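Putative glycoside hydrolase (Parabacteroides distasonis ATCC 8503, PDB 3GYC) is a putative glycoside hydrolase of a cellulase-like family in the TIM-barrel clan, probably acting on glycosidic bonds, its substrate not established. Local coordinates at residues E244-L248 and R275-W279; Y261-V265 and Y312-L318. All blocks are in the same frame, centred on the assembly; numbering follows the deposited sequence.

Contact 1: E244-L248 and R275-W279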
# COMPACT_ATOMS: atom_id res chain seq x y z
N GLU A 244 -5.77 -15.34 -13.97
CA GLU A 244 -6.14 -16.73 -14.19
C GLU A 244 -6.72 -17.40 -12.96
O GLU A 244 -7.77 -18.03 -13.03
CB GLU A 244 -4.95 -17.56 -14.71
CG GLU A 244 -5.28 -19.02 -15.03
CD GLU A 244 -4.04 -19.84 -15.34
OE1 GLU A 244 -2.96 -19.24 -15.59
OE2 GLU A 244 -4.14 -21.08 -15.29
N PHE A 245 -6.04 -17.28 -11.84
CA PHE A 245 -6.51 -17.88 -10.60
C PHE A 245 -7.98 -17.49 -10.27
O PHE A 245 -8.84 -18.34 -10.02
CB PHE A 245 -5.61 -17.45 -9.44
CG PHE A 245 -5.95 -18.14 -8.16
CD1 PHE A 245 -5.56 -19.44 -7.93
CD2 PHE A 245 -6.68 -17.48 -7.18
CE1 PHE A 245 -5.88 -20.09 -6.76
CE2 PHE A 245 -7.01 -18.12 -6.01
CZ PHE A 245 -6.60 -19.43 -5.78
N TYR A 246 -8.25 -16.19 -10.29
CA TYR A 246 -9.57 -15.71 -9.95
C TYR A 246 -10.62 -16.10 -11.00
O TYR A 246 -11.79 -16.34 -10.63
CB TYR A 246 -9.58 -14.20 -9.65
CG TYR A 246 -9.11 -13.80 -8.28
CD1 TYR A 246 -9.34 -14.61 -7.18
CD2 TYR A 246 -8.57 -12.56 -8.05
CE1 TYR A 246 -8.98 -14.23 -5.91
CE2 TYR A 246 -8.23 -12.16 -6.77
CZ TYR A 246 -8.44 -13.02 -5.71
OH TYR A 246 -8.12 -12.70 -4.43
N LYS A 247 -10.23 -16.18 -12.27
CA LYS A 247 -11.16 -16.61 -13.33
C LYS A 247 -11.55 -18.05 -13.06
O LYS A 247 -12.71 -18.42 -13.20
CB LYS A 247 -10.58 -16.46 -14.74
CG LYS A 247 -10.49 -15.00 -15.24
CD LYS A 247 -9.76 -14.93 -16.57
CE LYS A 247 -9.60 -13.52 -17.09
NZ LYS A 247 -8.57 -13.48 -18.19
N LEU A 248 -10.59 -18.86 -12.64
CA LEU A 248 -10.87 -20.25 -12.27
C LEU A 248 -11.76 -20.38 -11.02
O LEU A 248 -12.70 -21.18 -11.01
CB LEU A 248 -9.57 -21.03 -12.06
CG LEU A 248 -8.79 -21.40 -13.33
CD1 LEU A 248 -7.39 -21.88 -12.96
CD2 LEU A 248 -9.54 -22.44 -14.18
N ARG A 275 -2.19 -27.50 -8.32
CA ARG A 275 -0.89 -27.30 -8.95
C ARG A 275 -0.14 -26.10 -8.35
O ARG A 275 0.08 -25.11 -9.04
CB ARG A 275 -1.07 -27.11 -10.46
CG ARG A 275 -2.16 -26.14 -10.88
CD ARG A 275 -2.03 -25.77 -12.34
NE ARG A 275 -3.11 -24.88 -12.76
CZ ARG A 275 -3.20 -24.27 -13.94
NH1 ARG A 275 -2.28 -24.41 -14.90
NH2 ARG A 275 -4.26 -23.49 -14.18
N PRO A 276 0.29 -26.23 -7.09
CA PRO A 276 0.92 -25.12 -6.38
C PRO A 276 2.18 -24.57 -7.05
O PRO A 276 2.39 -23.37 -7.06
CB PRO A 276 1.19 -25.70 -4.99
CG PRO A 276 1.29 -27.11 -5.20
CD PRO A 276 0.32 -27.46 -6.28
N GLY A 277 2.99 -25.45 -7.64
CA GLY A 277 4.19 -25.04 -8.36
C GLY A 277 3.89 -24.08 -9.49
O GLY A 277 4.61 -23.09 -9.66
N TYR A 278 2.81 -24.33 -10.25
CA TYR A 278 2.42 -23.45 -11.35
C TYR A 278 2.09 -22.04 -10.86
O TYR A 278 2.51 -21.04 -11.47
CB TYR A 278 1.20 -24.00 -12.08
CG TYR A 278 0.64 -23.07 -13.14
CD1 TYR A 278 1.22 -22.99 -14.39
CD2 TYR A 278 -0.48 -22.27 -12.88
CE1 TYR A 278 0.72 -22.14 -15.37
CE2 TYR A 278 -0.99 -21.42 -13.85
CZ TYR A 278 -0.39 -21.37 -15.10
OH TYR A 278 -0.88 -20.55 -16.08
N TRP A 279 1.36 -21.97 -9.76
CA TRP A 279 0.97 -20.66 -9.19
C TRP A 279 2.17 -19.96 -8.62
O TRP A 279 2.34 -18.76 -8.83
CB TRP A 279 -0.11 -20.83 -8.13
CG TRP A 279 -1.37 -21.45 -8.70
CD1 TRP A 279 -1.93 -22.66 -8.37
CD2 TRP A 279 -2.19 -20.90 -9.73
NE1 TRP A 279 -3.07 -22.87 -9.09
CE2 TRP A 279 -3.25 -21.81 -9.94
CE3 TRP A 279 -2.14 -19.73 -10.48
CZ2 TRP A 279 -4.24 -21.58 -10.89
CZ3 TRP A 279 -3.14 -19.51 -11.42
CH2 TRP A 279 -4.16 -20.43 -11.62

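Contact 2: Y261-V265 and Y312-L318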
# COMPACT_ATOMS: atom_id res chain seq x y z
N TYR A 261 -17.31 -14.33 -2.50
CA TYR A 261 -16.63 -15.03 -1.42
C TYR A 261 -17.05 -16.48 -1.29
O TYR A 261 -16.26 -17.35 -0.85
CB TYR A 261 -16.77 -14.34 -0.07
CG TYR A 261 -15.55 -13.52 0.32
CD1 TYR A 261 -14.35 -14.14 0.60
CD2 TYR A 261 -15.60 -12.15 0.41
CE1 TYR A 261 -13.24 -13.45 0.92
CE2 TYR A 261 -14.46 -11.42 0.76
CZ TYR A 261 -13.30 -12.08 1.05
OH TYR A 261 -12.15 -11.42 1.40
N LYS A 262 -18.30 -16.75 -1.62
CA LYS A 262 -18.77 -18.13 -1.59
C LYS A 262 -17.96 -18.98 -2.60
O LYS A 262 -17.70 -20.14 -2.36
CB LYS A 262 -20.27 -18.23 -1.86
CG LYS A 262 -21.13 -17.80 -0.67
CD LYS A 262 -22.62 -17.78 -1.06
CE LYS A 262 -23.52 -17.39 0.08
NZ LYS A 262 -23.57 -18.39 1.18
N ASN A 263 -17.58 -18.39 -3.73
CA ASN A 263 -16.74 -19.10 -4.71
C ASN A 263 -15.31 -19.26 -4.17
O ASN A 263 -14.67 -20.24 -4.46
CB ASN A 263 -16.70 -18.34 -6.03
CG ASN A 263 -17.97 -18.44 -6.78
OD1 ASN A 263 -18.77 -19.30 -6.49
ND2 ASN A 263 -18.17 -17.58 -7.74
N VAL A 264 -14.83 -18.31 -3.39
CA VAL A 264 -13.47 -18.42 -2.79
C VAL A 264 -13.47 -19.64 -1.84
O VAL A 264 -12.56 -20.50 -1.89
CB VAL A 264 -13.02 -17.12 -2.09
CG1 VAL A 264 -11.66 -17.31 -1.38
CG2 VAL A 264 -12.91 -15.99 -3.10
N VAL A 265 -14.52 -19.75 -1.02
CA VAL A 265 -14.65 -20.86 -0.08
C VAL A 265 -14.67 -22.21 -0.81
O VAL A 265 -13.95 -23.16 -0.44
CB VAL A 265 -15.92 -20.72 0.84
CG1 VAL A 265 -16.23 -22.05 1.57
CG2 VAL A 265 -15.76 -19.53 1.84
N TYR A 312 -9.16 -11.47 1.28
CA TYR A 312 -9.30 -12.62 2.15
C TYR A 312 -9.71 -12.09 3.47
O TYR A 312 -9.58 -10.91 3.72
CB TYR A 312 -7.96 -13.36 2.33
CG TYR A 312 -8.13 -14.89 2.46
CD1 TYR A 312 -8.66 -15.63 1.41
CD2 TYR A 312 -7.73 -15.58 3.61
CE1 TYR A 312 -8.78 -17.04 1.46
CE2 TYR A 312 -7.86 -17.01 3.69
CZ TYR A 312 -8.41 -17.74 2.59
OH TYR A 312 -8.53 -19.14 2.62
N LYS A 313 -10.24 -12.94 4.32
CA LYS A 313 -10.69 -12.50 5.64
C LYS A 313 -10.88 -13.71 6.54
O LYS A 313 -10.93 -14.82 6.07
CB LYS A 313 -12.03 -11.73 5.55
CG LYS A 313 -13.18 -12.49 4.94
CD LYS A 313 -14.35 -11.54 4.60
CE LYS A 313 -15.53 -12.24 3.99
NZ LYS A 313 -16.65 -11.27 3.70
N ASP A 314 -10.96 -13.45 7.84
CA ASP A 314 -11.34 -14.47 8.80
C ASP A 314 -12.78 -14.87 8.48
O ASP A 314 -13.67 -14.03 8.48
CB ASP A 314 -11.28 -13.90 10.21
CG ASP A 314 -9.87 -13.59 10.66
OD1 ASP A 314 -8.90 -14.25 10.20
OD2 ASP A 314 -9.74 -12.69 11.55
N TRP A 315 -13.04 -16.15 8.28
CA TRP A 315 -14.35 -16.57 7.83
C TRP A 315 -14.50 -18.06 8.01
O TRP A 315 -13.50 -18.75 8.02
CB TRP A 315 -14.43 -16.25 6.34
CG TRP A 315 -15.79 -16.04 5.77
CD1 TRP A 315 -16.37 -16.77 4.78
CD2 TRP A 315 -16.71 -14.98 6.07
NE1 TRP A 315 -17.60 -16.26 4.47
CE2 TRP A 315 -17.84 -15.17 5.24
CE3 TRP A 315 -16.71 -13.90 6.96
CZ2 TRP A 315 -18.93 -14.31 5.26
CZ3 TRP A 315 -17.81 -13.07 6.99
CH2 TRP A 315 -18.92 -13.28 6.16
N PRO A 316 -15.73 -18.55 8.19
CA PRO A 316 -15.86 -19.99 8.21
C PRO A 316 -15.37 -20.62 6.89
O PRO A 316 -15.69 -20.16 5.79
CB PRO A 316 -17.39 -20.21 8.34
CG PRO A 316 -18.00 -18.97 7.81
CD PRO A 316 -17.05 -17.90 8.34
N LEU A 317 -14.60 -21.68 7.04
CA LEU A 317 -14.10 -22.48 5.94
C LEU A 317 -13.01 -21.78 5.09
O LEU A 317 -12.60 -22.33 4.07
CB LEU A 317 -15.25 -23.01 5.09
CG LEU A 317 -16.36 -23.84 5.77
CD1 LEU A 317 -17.46 -24.11 4.75
CD2 LEU A 317 -15.86 -25.17 6.33
N LEU A 318 -12.53 -20.61 5.51
CA LEU A 318 -11.36 -20.05 4.83
C LEU A 318 -10.10 -20.36 5.67
O LEU A 318 -9.91 -19.85 6.79
CB LEU A 318 -11.47 -18.54 4.51
CG LEU A 318 -12.48 -18.12 3.41
CD1 LEU A 318 -12.41 -16.58 3.12
CD2 LEU A 318 -12.28 -18.89 2.11

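Contact 1: E244-L248 and R275-W279
Helix 240-249 meets the first turn of helix 276-297 with Phe245 facing Trp279, their CA atoms 8.1 Å apart, and side chains fill the gap, the Trp279 rim reaching Phe245 CA. The phenyl ring of Phe245 enters edge first, CD1 poised over the centre of the indole face at 89° between the planes, a T-shaped pair whose centroids, phenyl to six-membered indole ring, lie 5.2 Å apart. Phe245 CB adds an off-centre CH-pi contact to that indole ring. The opposite indole face is covered by Tyr278 CD2, so the tryptophan is sandwiched, while Leu248 CD1 abuts its rim at CZ2, 3.8 Å away. Both helices belong to the barrel's C-terminal half: helix 276-297 leads into strand 301-303 of the parallel sheet, and helix 240-249 lies in the long connection after strand 231-232. The polar layer beside the rings centres on Glu244, whose CG stands anti to the backbone N (chi1 -177°) and whose extended chain carries the carboxylate across to the other helix. Tyr278 OH donates to the syn lone pair of Glu244 OE1 at 2.5 Å, and Asn241 also hydrogen-bonds this oxygen. Arg275, the N-cap residue, brings NH2 to within 2.7 Å of Glu244 OE2, a salt bridge whose hydrogen bond is weak (N-H...O angle 124°). Its guanidinium lies against the Tyr278 ring, NH1 over the ring centre. Trp279 NE1 hydrogen-bonds the carbonyl O of Val271 in helix 259-273.

Contact 2: Y261-V265 and Y312-L318
Lys313 lays its extended chain over one face of the Tyr261 ring, with CE 3.5 Å from the ring centroid and only 14° off the normal, a CH-pi contact over the face. NZ lies farther out, 4.1 Å from that centroid, in an off-centre cation-pi position, and hydrogen-bonds the carbonyl of Gln79. The opening torsion of Lys313 (chi1 58°) sets CG between the backbone N and the carbonyl carbon, from where the straight chain can follow the ring. The indole of Trp315 lies against the other side of the chain, with Lys313 CE near the rim of one face and Pro316 CD near that of the other. In this barrel the 312-318 segment belongs to the loop joining strand 301-303 to helix 321-337; it packs on helix 259-273 and contains a type II beta turn from Trp315 to Leu318. Leu318 reaches the helix with two methyls: CD1 approaches Tyr261 CE1 at 3.9 Å, and CD2 rests 3.5 Å from Val265 CG2. Val265 CG1 meets Leu317 CB, and Val264 CG1 lies 3.9 Å from Leu318 CD2 while also touching the Tyr312 ring at CE1. The hydroxyl of Tyr261 comes close to the Tyr312 backbone but hydrogen-bonds Gln80 OE1. A serine at Tyr261 would probably leave the Lys313 chain without the aromatic surface beneath it, open a gap beside Leu318 CD1 and cost Gln80 OE1 its bond to the tyrosine hydroxyl.

Overall arrangement
Contacts 1 and 2 lie on the same side of the chain's centre, their own centres about 24 and 23 Å from it and about 17 Å from each other, with nearest atoms about 5 Å apart and not touching. Helix 259-273 links them: it supplies 261-265 to contact 2, while farther along Ala268, Val271 and Tyr272 pack against Phe245 of contact 1. In sequence the two contacts are interleaved (244-248, 261-265, 275-279, 312-318), and together they tie three successive helices to the loop after strand 301-303. Tyr246, on helix 240-249, hydrogen-bonds the backbone N of Val310, two residues before Tyr312. No ligand or established catalytic residue marks either contact.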